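Local coordinates for envelope glycoprotein (Thogoto virus, PDB 5XEA) that probably attaches the virus to its host-cell receptor and later induces fusion of the virion with the host membrane, at residues Trp50-Cys54 with Leu122-Ala127; Cys89-Ile94 with Trp140-Val144; Ser322-Lys326 with Phe344-Asp348. All coordinates share one frame; numbering follows the deposited sequence.

Contact 1 (Trp50-Cys54 with Leu122-Ala127); sequences WVAYC and LVRRDA
Trp50, on strand 40-56 of the larger antiparallel sheet in the gp64-type fold, meets the loop segment Leu122-Ala127, between strands 115-117 and 133-156, along nearly its whole side chain. Trp50 CB lies 4.1 Å from Leu122 CD2, an apolar touch where the ring leaves the strand. CG stands anti to the backbone N (chi1 174°), which carries the indole out toward the loop. On the pyrrole side CD1 passes the carbonyl of Arg125, and NE1 then donates to it, with 2.8 Å between Trp50 NE1 and Arg125 O. This bond is fairly straight (159° at the hydrogen). The oxygen lies in the ring plane, whereas NE1 sits above the plane of the carbonyl instead of on a lone pair. The benzene half runs under Arg124, whose CG makes a CH-pi contact over one face, toward the rim, and Trp50 CH2 reaches 3.9 Å from Arg124 NE. Arg124 continues as an extended chain to the backbone oxygen of Met437, and Tyr439 of the second subunit meets the indole edge-to-face. Farther along, Ala52 CB packs 3.8 Å from Asp126 CB. The loop thus runs alongside the strand in the same direction without pairing as a sheet neighbour. One indole satisfies a loop carbonyl through its N-H while offering a face to the CG methylene of Arg124, so polar and apolar contact together probably restrict the ring's rotation.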
loop_
_atom_site.group_PDB
_atom_site.type_symbol
_atom_site.label_atom_id
_atom_site.label_comp_id
_atom_site.label_asym_id
_atom_site.label_seq_id
_atom_site.Cartn_x
_atom_site.Cartn_y
_atom_site.Cartn_z
ATOM N N TRP B 50 -37.318 3.454 18.882
ATOM C CA TRP B 50 -37.204 4.018 20.230
ATOM C C TRP B 50 -38.588 3.988 20.855
ATOM O O TRP B 50 -39.522 4.575 20.306
ATOM C CB TRP B 50 -36.675 5.455 20.218
ATOM C CG TRP B 50 -36.671 6.148 21.562
ATOM C CD1 TRP B 50 -37.525 7.134 21.980
ATOM C CD2 TRP B 50 -35.780 5.900 22.665
ATOM N NE1 TRP B 50 -37.218 7.514 23.269
ATOM C CE2 TRP B 50 -36.153 6.774 23.710
ATOM C CE3 TRP B 50 -34.704 5.029 22.867
ATOM C CZ2 TRP B 50 -35.480 6.810 24.942
ATOM C CZ3 TRP B 50 -34.041 5.054 24.097
ATOM C CH2 TRP B 50 -34.437 5.946 25.122
ATOM N N VAL B 51 -38.719 3.295 21.984
ATOM C CA VAL B 51 -39.992 3.180 22.693
ATOM C C VAL B 51 -39.787 3.642 24.134
ATOM O O VAL B 51 -39.017 3.022 24.881
ATOM C CB VAL B 51 -40.546 1.742 22.652
ATOM C CG1 VAL B 51 -41.892 1.661 23.369
ATOM C CG2 VAL B 51 -40.684 1.262 21.196
ATOM N N ALA B 52 -40.458 4.728 24.518
ATOM C CA ALA B 52 -40.423 5.252 25.887
ATOM C C ALA B 52 -41.838 5.250 26.465
ATOM O O ALA B 52 -42.684 6.059 26.067
ATOM C CB ALA B 52 -39.822 6.660 25.936
ATOM N N TYR B 53 -42.077 4.364 27.418
ATOM C CA TYR B 53 -43.350 4.258 28.124
ATOM C C TYR B 53 -43.136 4.736 29.559
ATOM O O TYR B 53 -42.417 4.099 30.332
ATOM C CB TYR B 53 -43.840 2.816 28.083
ATOM C CG TYR B 53 -45.186 2.574 28.734
ATOM C CD1 TYR B 53 -46.353 3.073 28.168
ATOM C CD2 TYR B 53 -45.294 1.819 29.904
ATOM C CE1 TYR B 53 -47.600 2.832 28.754
ATOM C CE2 TYR B 53 -46.540 1.577 30.498
ATOM C CZ TYR B 53 -47.684 2.080 29.912
ATOM O OH TYR B 53 -48.917 1.844 30.481
ATOM N N CYS B 54 -43.751 5.847 29.919
ATOM C CA CYS B 54 -43.477 6.483 31.197
ATOM C C CYS B 54 -44.761 6.570 32.004
ATOM O O CYS B 54 -45.855 6.509 31.448
ATOM C CB CYS B 54 -42.895 7.876 30.982
ATOM S SG CYS B 54 -41.406 7.861 29.938
ATOM N N LEU B 122 -34.719 8.493 13.765
ATOM C CA LEU B 122 -35.617 8.618 14.903
ATOM C C LEU B 122 -35.240 9.845 15.721
ATOM O O LEU B 122 -34.147 10.380 15.594
ATOM C CB LEU B 122 -35.582 7.357 15.775
ATOM C CG LEU B 122 -34.303 6.873 16.466
ATOM C CD1 LEU B 122 -33.942 7.640 17.732
ATOM C CD2 LEU B 122 -34.471 5.380 16.784
ATOM N N VAL B 123 -36.183 10.302 16.538
ATOM C CA VAL B 123 -35.972 11.343 17.535
ATOM C C VAL B 123 -36.044 10.659 18.888
ATOM O O VAL B 123 -36.937 9.841 19.120
ATOM C CB VAL B 123 -37.034 12.455 17.439
ATOM C CG1 VAL B 123 -36.756 13.557 18.463
ATOM C CG2 VAL B 123 -37.074 13.050 16.043
ATOM N N ARG B 124 -35.096 10.953 19.768
ATOM C CA ARG B 124 -35.091 10.343 21.092
ATOM C C ARG B 124 -35.880 11.236 22.042
ATOM O O ARG B 124 -35.451 12.348 22.341
ATOM C CB ARG B 124 -33.676 10.140 21.610
ATOM C CG ARG B 124 -33.688 9.706 23.081
ATOM C CD ARG B 124 -32.287 9.603 23.613
ATOM N NE ARG B 124 -32.284 9.209 25.007
ATOM C CZ ARG B 124 -31.179 9.032 25.718
ATOM N NH1 ARG B 124 -29.992 9.202 25.147
ATOM N NH2 ARG B 124 -31.260 8.685 26.991
ATOM N N ARG B 125 -37.028 10.758 22.512
ATOM C CA ARG B 125 -37.878 11.552 23.402
ATOM C C ARG B 125 -38.451 10.648 24.487
ATOM O O ARG B 125 -38.899 9.533 24.193
ATOM C CB ARG B 125 -39.011 12.228 22.610
ATOM C CG ARG B 125 -39.872 13.197 23.413
ATOM C CD ARG B 125 -40.754 14.050 22.491
ATOM N NE ARG B 125 -41.664 14.909 23.252
ATOM C CZ ARG B 125 -41.397 16.163 23.601
ATOM N NH1 ARG B 125 -40.239 16.719 23.256
ATOM N NH2 ARG B 125 -42.284 16.869 24.291
ATOM N N ASP B 126 -38.424 11.108 25.738
ATOM C CA ASP B 126 -39.047 10.351 26.831
ATOM C C ASP B 126 -39.821 11.275 27.776
ATOM O O ASP B 126 -39.723 11.184 29.002
ATOM C CB ASP B 126 -38.020 9.513 27.593
ATOM C CG ASP B 126 -36.892 10.337 28.186
ATOM O OD1 ASP B 126 -36.977 11.588 28.196
ATOM O OD2 ASP B 126 -35.916 9.709 28.660
ATOM N N ALA B 127 -40.634 12.150 27.197
ATOM C CA ALA B 127 -41.436 13.075 27.990
ATOM C C ALA B 127 -42.417 12.327 28.893
ATOM O O ALA B 127 -42.874 11.220 28.578
ATOM C CB ALA B 127 -42.188 14.035 27.071
HETATM O O HOH W 1 -42.559 9.171 26.923
#

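Contact 2 (Cys89-Ile94 with Trp140-Val144); sequences CSYGDI and WRCGV
The indole of Trp140 lies beneath the backbone of Tyr91 and Gly92. Over the centre of one face sits Gly92 N, 3.2 Å above the plane of the Trp140 ring, and Tyr91 CA lies on the same face but toward the rim; at the edge, Asp93 O lies close to the ring plane, with Ile94 CG2 also near that edge. This is an antiparallel pair of strand segments linked by a disulfide, in the gp64-type, class III fusion glycoprotein fold: strand 89-91, which pairs with strand 115-117, and the segment 140-144 of strand 133-156 in the larger sheet run at 165° to each other.

Having no CB, Gly92 can settle directly on the indole, its CA 3.6 Å from the centroid of the Trp140 five-membered ring in a CH-pi contact. The edge is used differently. Trp140 NE1 donates to Asp93 O over 2.9 Å, although the bond is bent and the nitrogen lies well above the carbonyl plane. Beside this, Tyr91 CB and Trp140 CB touch at 3.5 Å and the two side chains cross at a slant, the phenol leading away toward Lys120, with which it makes a cation-pi contact. Tyr91 CD2 still reaches the sulfur of Cys142, 3.8 Å from its SG. The carboxylate of Asp93 makes a salt bridge with Lys114. A face, an edge and a covalent link therefore join the same two segments. The link is right-handed, with Cys89 SG and Cys142 SG 2.1 Å apart and a chi3 of 61°, and Cys89 SG also approaches Gly143 N to 3.5 Å.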
loop_
_atom_site.group_PDB
_atom_site.type_symbol
_atom_site.label_atom_id
_atom_site.label_comp_id
_atom_site.label_asym_id
_atom_site.label_seq_id
_atom_site.Cartn_x
_atom_site.Cartn_y
_atom_site.Cartn_z
ATOM N N CYS B 89 -37.133 1.848 2.847
ATOM C CA CYS B 89 -37.281 1.045 4.049
ATOM C C CYS B 89 -38.652 1.301 4.666
ATOM O O CYS B 89 -39.308 2.311 4.391
ATOM C CB CYS B 89 -36.159 1.346 5.068
ATOM S SG CYS B 89 -36.051 3.067 5.752
ATOM N N SER B 90 -39.083 0.377 5.511
ATOM C CA SER B 90 -40.356 0.513 6.200
ATOM C C SER B 90 -40.140 0.701 7.698
ATOM O O SER B 90 -39.083 0.379 8.244
ATOM C CB SER B 90 -41.252 -0.704 5.950
ATOM O OG SER B 90 -40.671 -1.874 6.485
ATOM N N TYR B 91 -41.178 1.202 8.365
ATOM C CA TYR B 91 -41.120 1.424 9.800
ATOM C C TYR B 91 -42.548 1.490 10.343
ATOM O O TYR B 91 -43.522 1.548 9.585
ATOM C CB TYR B 91 -40.311 2.683 10.118
ATOM C CG TYR B 91 -40.836 3.967 9.497
ATOM C CD1 TYR B 91 -41.751 4.765 10.182
ATOM C CD2 TYR B 91 -40.402 4.397 8.237
ATOM C CE1 TYR B 91 -42.228 5.949 9.633
ATOM C CE2 TYR B 91 -40.878 5.592 7.678
ATOM C CZ TYR B 91 -41.792 6.363 8.388
ATOM O OH TYR B 91 -42.289 7.544 7.871
ATOM N N GLY B 92 -42.660 1.476 11.680
ATOM C CA GLY B 92 -43.950 1.406 12.342
ATOM C C GLY B 92 -44.563 2.770 12.599
ATOM O O GLY B 92 -44.052 3.808 12.179
ATOM N N ASP B 93 -45.700 2.756 13.299
ATOM C CA ASP B 93 -46.342 4.004 13.694
ATOM C C ASP B 93 -45.493 4.737 14.723
ATOM O O ASP B 93 -44.826 4.125 15.557
ATOM C CB ASP B 93 -47.736 3.739 14.274
ATOM C CG ASP B 93 -48.719 3.231 13.225
ATOM O OD1 ASP B 93 -48.691 3.745 12.083
ATOM O OD2 ASP B 93 -49.511 2.313 13.544
ATOM N N ILE B 94 -45.528 6.066 14.661
ATOM C CA ILE B 94 -44.803 6.899 15.606
ATOM C C ILE B 94 -45.806 7.539 16.559
ATOM O O ILE B 94 -46.968 7.776 16.212
ATOM C CB ILE B 94 -43.924 7.971 14.919
ATOM C CG1 ILE B 94 -44.647 9.306 14.809
ATOM C CG2 ILE B 94 -43.381 7.475 13.530
ATOM C CD1 ILE B 94 -43.830 10.465 15.345
ATOM N N TRP B 140 -38.972 5.757 14.911
ATOM C CA TRP B 140 -38.321 4.695 14.160
ATOM C C TRP B 140 -37.134 5.244 13.390
ATOM O O TRP B 140 -37.115 6.412 13.001
ATOM C CB TRP B 140 -39.307 4.025 13.172
ATOM C CG TRP B 140 -40.386 3.271 13.864
ATOM C CD1 TRP B 140 -41.522 3.793 14.430
ATOM C CD2 TRP B 140 -40.419 1.864 14.115
ATOM N NE1 TRP B 140 -42.269 2.790 14.995
ATOM C CE2 TRP B 140 -41.610 1.599 14.837
ATOM C CE3 TRP B 140 -39.562 0.796 13.797
ATOM C CZ2 TRP B 140 -41.968 0.311 15.241
ATOM C CZ3 TRP B 140 -39.909 -0.477 14.201
ATOM C CH2 TRP B 140 -41.116 -0.712 14.915
ATOM N N ARG B 141 -36.155 4.372 13.148
ATOM C CA ARG B 141 -35.125 4.618 12.147
ATOM C C ARG B 141 -35.059 3.405 11.231
ATOM O O ARG B 141 -35.307 2.270 11.655
ATOM C CB ARG B 141 -33.737 4.885 12.752
ATOM C CG ARG B 141 -33.074 3.648 13.364
ATOM C CD ARG B 141 -31.943 4.023 14.324
ATOM N NE ARG B 141 -30.973 4.898 13.654
ATOM C CZ ARG B 141 -29.796 4.499 13.176
ATOM N NH1 ARG B 141 -29.415 3.236 13.286
ATOM N NH2 ARG B 141 -28.991 5.371 12.585
ATOM N N CYS B 142 -34.735 3.655 9.971
ATOM C CA CYS B 142 -34.489 2.551 9.053
ATOM C C CYS B 142 -33.654 3.060 7.892
ATOM O O CYS B 142 -33.583 4.265 7.633
ATOM C CB CYS B 142 -35.799 1.924 8.566
ATOM S SG CYS B 142 -36.857 3.064 7.651
ATOM N N GLY B 143 -33.021 2.132 7.199
ATOM C CA GLY B 143 -32.191 2.504 6.069
ATOM C C GLY B 143 -31.786 1.265 5.306
ATOM O O GLY B 143 -31.842 0.145 5.828
ATOM N N VAL B 144 -31.377 1.476 4.057
ATOM C CA VAL B 144 -31.023 0.360 3.186
ATOM C C VAL B 144 -29.930 0.821 2.233
ATOM O O VAL B 144 -29.901 1.983 1.811
ATOM C CB VAL B 144 -32.250 -0.177 2.423
ATOM C CG1 VAL B 144 -32.820 0.894 1.490
ATOM C CG2 VAL B 144 -31.901 -1.454 1.632
#

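Contact 3 (Ser322-Lys326 with Phe344-Asp348); sequences SSIAK and FISED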
loop_
_atom_site.group_PDB
_atom_site.type_symbol
_atom_site.label_atom_id
_atom_site.label_comp_id
_atom_site.label_asym_id
_atom_site.label_seq_id
_atom_site.Cartn_x
_atom_site.Cartn_y
_atom_site.Cartn_z
ATOM N N SER B 322 41.257 -7.484 -38.385
ATOM C CA SER B 322 42.466 -6.866 -38.915
ATOM C C SER B 322 43.456 -7.916 -39.422
ATOM O O SER B 322 44.149 -7.705 -40.424
ATOM C CB SER B 322 43.086 -6.008 -37.813
ATOM O OG SER B 322 44.070 -5.134 -38.293
ATOM N N SER B 323 43.535 -9.049 -38.733
ATOM C CA SER B 323 44.449 -10.107 -39.115
ATOM C C SER B 323 43.927 -10.889 -40.318
ATOM O O SER B 323 44.702 -11.229 -41.218
ATOM C CB SER B 323 44.709 -11.003 -37.906
ATOM O OG SER B 323 45.085 -12.293 -38.310
ATOM N N ILE B 324 42.620 -11.152 -40.387
ATOM C CA ILE B 324 42.087 -11.892 -41.532
ATOM C C ILE B 324 42.044 -11.010 -42.768
ATOM O O ILE B 324 42.277 -11.478 -43.885
ATOM C CB ILE B 324 40.685 -12.454 -41.234
ATOM C CG1 ILE B 324 40.665 -13.166 -39.900
ATOM C CG2 ILE B 324 40.246 -13.415 -42.359
ATOM C CD1 ILE B 324 39.292 -13.312 -39.385
ATOM N N ALA B 325 41.700 -9.730 -42.591
ATOM C CA ALA B 325 41.520 -8.822 -43.718
ATOM C C ALA B 325 42.821 -8.559 -44.478
ATOM O O ALA B 325 42.767 -8.216 -45.664
ATOM C CB ALA B 325 40.912 -7.487 -43.240
ATOM N N LYS B 326 43.982 -8.698 -43.831
ATOM C CA LYS B 326 45.236 -8.575 -44.566
ATOM C C LYS B 326 45.373 -9.688 -45.596
ATOM O O LYS B 326 45.929 -9.470 -46.679
ATOM C CB LYS B 326 46.423 -8.585 -43.602
ATOM C CG LYS B 326 46.533 -7.340 -42.760
ATOM C CD LYS B 326 47.677 -7.439 -41.779
ATOM C CE LYS B 326 47.727 -6.225 -40.861
ATOM N NZ LYS B 326 46.548 -6.187 -39.942
ATOM N N PHE B 344 46.095 -2.871 -46.252
ATOM C CA PHE B 344 46.594 -2.375 -44.982
ATOM C C PHE B 344 47.924 -1.673 -45.186
ATOM O O PHE B 344 48.793 -2.158 -45.919
ATOM C CB PHE B 344 46.713 -3.507 -43.971
ATOM C CG PHE B 344 45.418 -3.820 -43.312
ATOM C CD1 PHE B 344 45.125 -3.316 -42.052
ATOM C CD2 PHE B 344 44.455 -4.550 -43.989
ATOM C CE1 PHE B 344 43.915 -3.583 -41.459
ATOM C CE2 PHE B 344 43.236 -4.815 -43.395
ATOM C CZ PHE B 344 42.967 -4.328 -42.127
ATOM N N ILE B 345 48.052 -0.501 -44.577
ATOM C CA ILE B 345 49.307 0.235 -44.583
ATOM C C ILE B 345 49.982 0.217 -43.227
ATOM O O ILE B 345 51.139 0.659 -43.119
ATOM C CB ILE B 345 49.108 1.686 -45.065
ATOM C CG1 ILE B 345 48.280 2.466 -44.051
ATOM C CG2 ILE B 345 48.455 1.691 -46.448
ATOM C CD1 ILE B 345 48.072 3.899 -44.424
ATOM N N SER B 346 49.303 -0.274 -42.198
ATOM C CA SER B 346 49.900 -0.564 -40.902
ATOM C C SER B 346 49.104 -1.706 -40.272
ATOM O O SER B 346 48.338 -2.395 -40.957
ATOM C CB SER B 346 49.930 0.698 -40.029
ATOM O OG SER B 346 48.629 1.006 -39.584
ATOM N N GLU B 347 49.287 -1.911 -38.964
ATOM C CA GLU B 347 48.547 -2.963 -38.269
ATOM C C GLU B 347 47.053 -2.720 -38.355
ATOM O O GLU B 347 46.287 -3.609 -38.744
ATOM C CB GLU B 347 48.988 -3.042 -36.809
ATOM C CG GLU B 347 50.187 -3.932 -36.605
ATOM C CD GLU B 347 49.921 -5.349 -37.078
ATOM O OE1 GLU B 347 49.186 -6.080 -36.379
ATOM O OE2 GLU B 347 50.425 -5.724 -38.160
ATOM N N ASP B 348 46.624 -1.510 -38.005
ATOM C CA ASP B 348 45.210 -1.184 -37.926
ATOM C C ASP B 348 44.705 -0.354 -39.096
ATOM O O ASP B 348 43.496 -0.345 -39.344
ATOM C CB ASP B 348 44.912 -0.425 -36.621
ATOM C CG ASP B 348 45.502 -1.105 -35.386
ATOM O OD1 ASP B 348 45.382 -2.342 -35.261
ATOM O OD2 ASP B 348 46.078 -0.389 -34.535
HETATM O O HOH W 2 46.946 -7.667 -37.878
#
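Lys326 NZ is gripped by three hydrogen-bond partners and also lies over an aromatic face. It donates across the contact to Glu347 O, 2.9 Å from Lys326 NZ, with the nitrogen in the carbonyl plane and on a lone pair. A second bond, back to the carbonyl one helical turn earlier, joins Lys326 NZ to Ser322 O, also at 2.9 Å, but from 64° out of that carbonyl's plane. The third partner is a water, 2.6 Å from Lys326 NZ, which in turn donates to Glu347 OE1.

The setting is the long central helix 282-327 of a class III fusogen trimer, where Ile324 packs on Ile324 of the third subunit; the present contact ties the helix to the loop that follows strand 341-344. The ring of Phe344 packs against the helix at Ala325 and Lys326. Lysine methylene and ammonium share one face of this ring: Lys326 CG makes a CH-pi contact 4.0 Å from the Phe344 ring centroid, and NZ makes a cation-pi contact 4.2 Å from the same point. The lysine chain is extended as far as CE and then bends at chi4 (67°), swinging NZ around to the carbonyls. Ser322 O lies over this face as well, toward the rim. Elsewhere on the ring, Phe344 CE2 meets Ala325 CB at 3.5 Å.

Two backbone oxygens, a water and a pi face would together be expected to steady the positive charge, and the carboxylate nearby should add to this. That carboxylate also forms a salt bridge, Glu347 OE1 with Arg334 of the third subunit; Asp348 does likewise. Glu347 OE2 lies 4.3 Å from Lys326 NZ, longer than a salt bridge.

In the fold
Contacts 1 and 2 are neighbours, their centres 15 Å apart, and both use the larger antiparallel sheet in which strands 40-56 and 133-156 pair. They touch directly: Leu122 CB of contact 1 lies 3.3 Å from Trp140 O of contact 2. Their segments alternate along the chain, so the two contacts overlap in sequence and sit together at one end of the elongated subunit. Contact 3 forms later in the sequence and on the opposite side of the chain's centre, its own centre about 108 Å from that of contact 1 and about 99 Å from that of contact 2. Contacts 1 and 3 each meet neighbouring subunits, illustrating how local packing and trimer assembly can coincide at distant places.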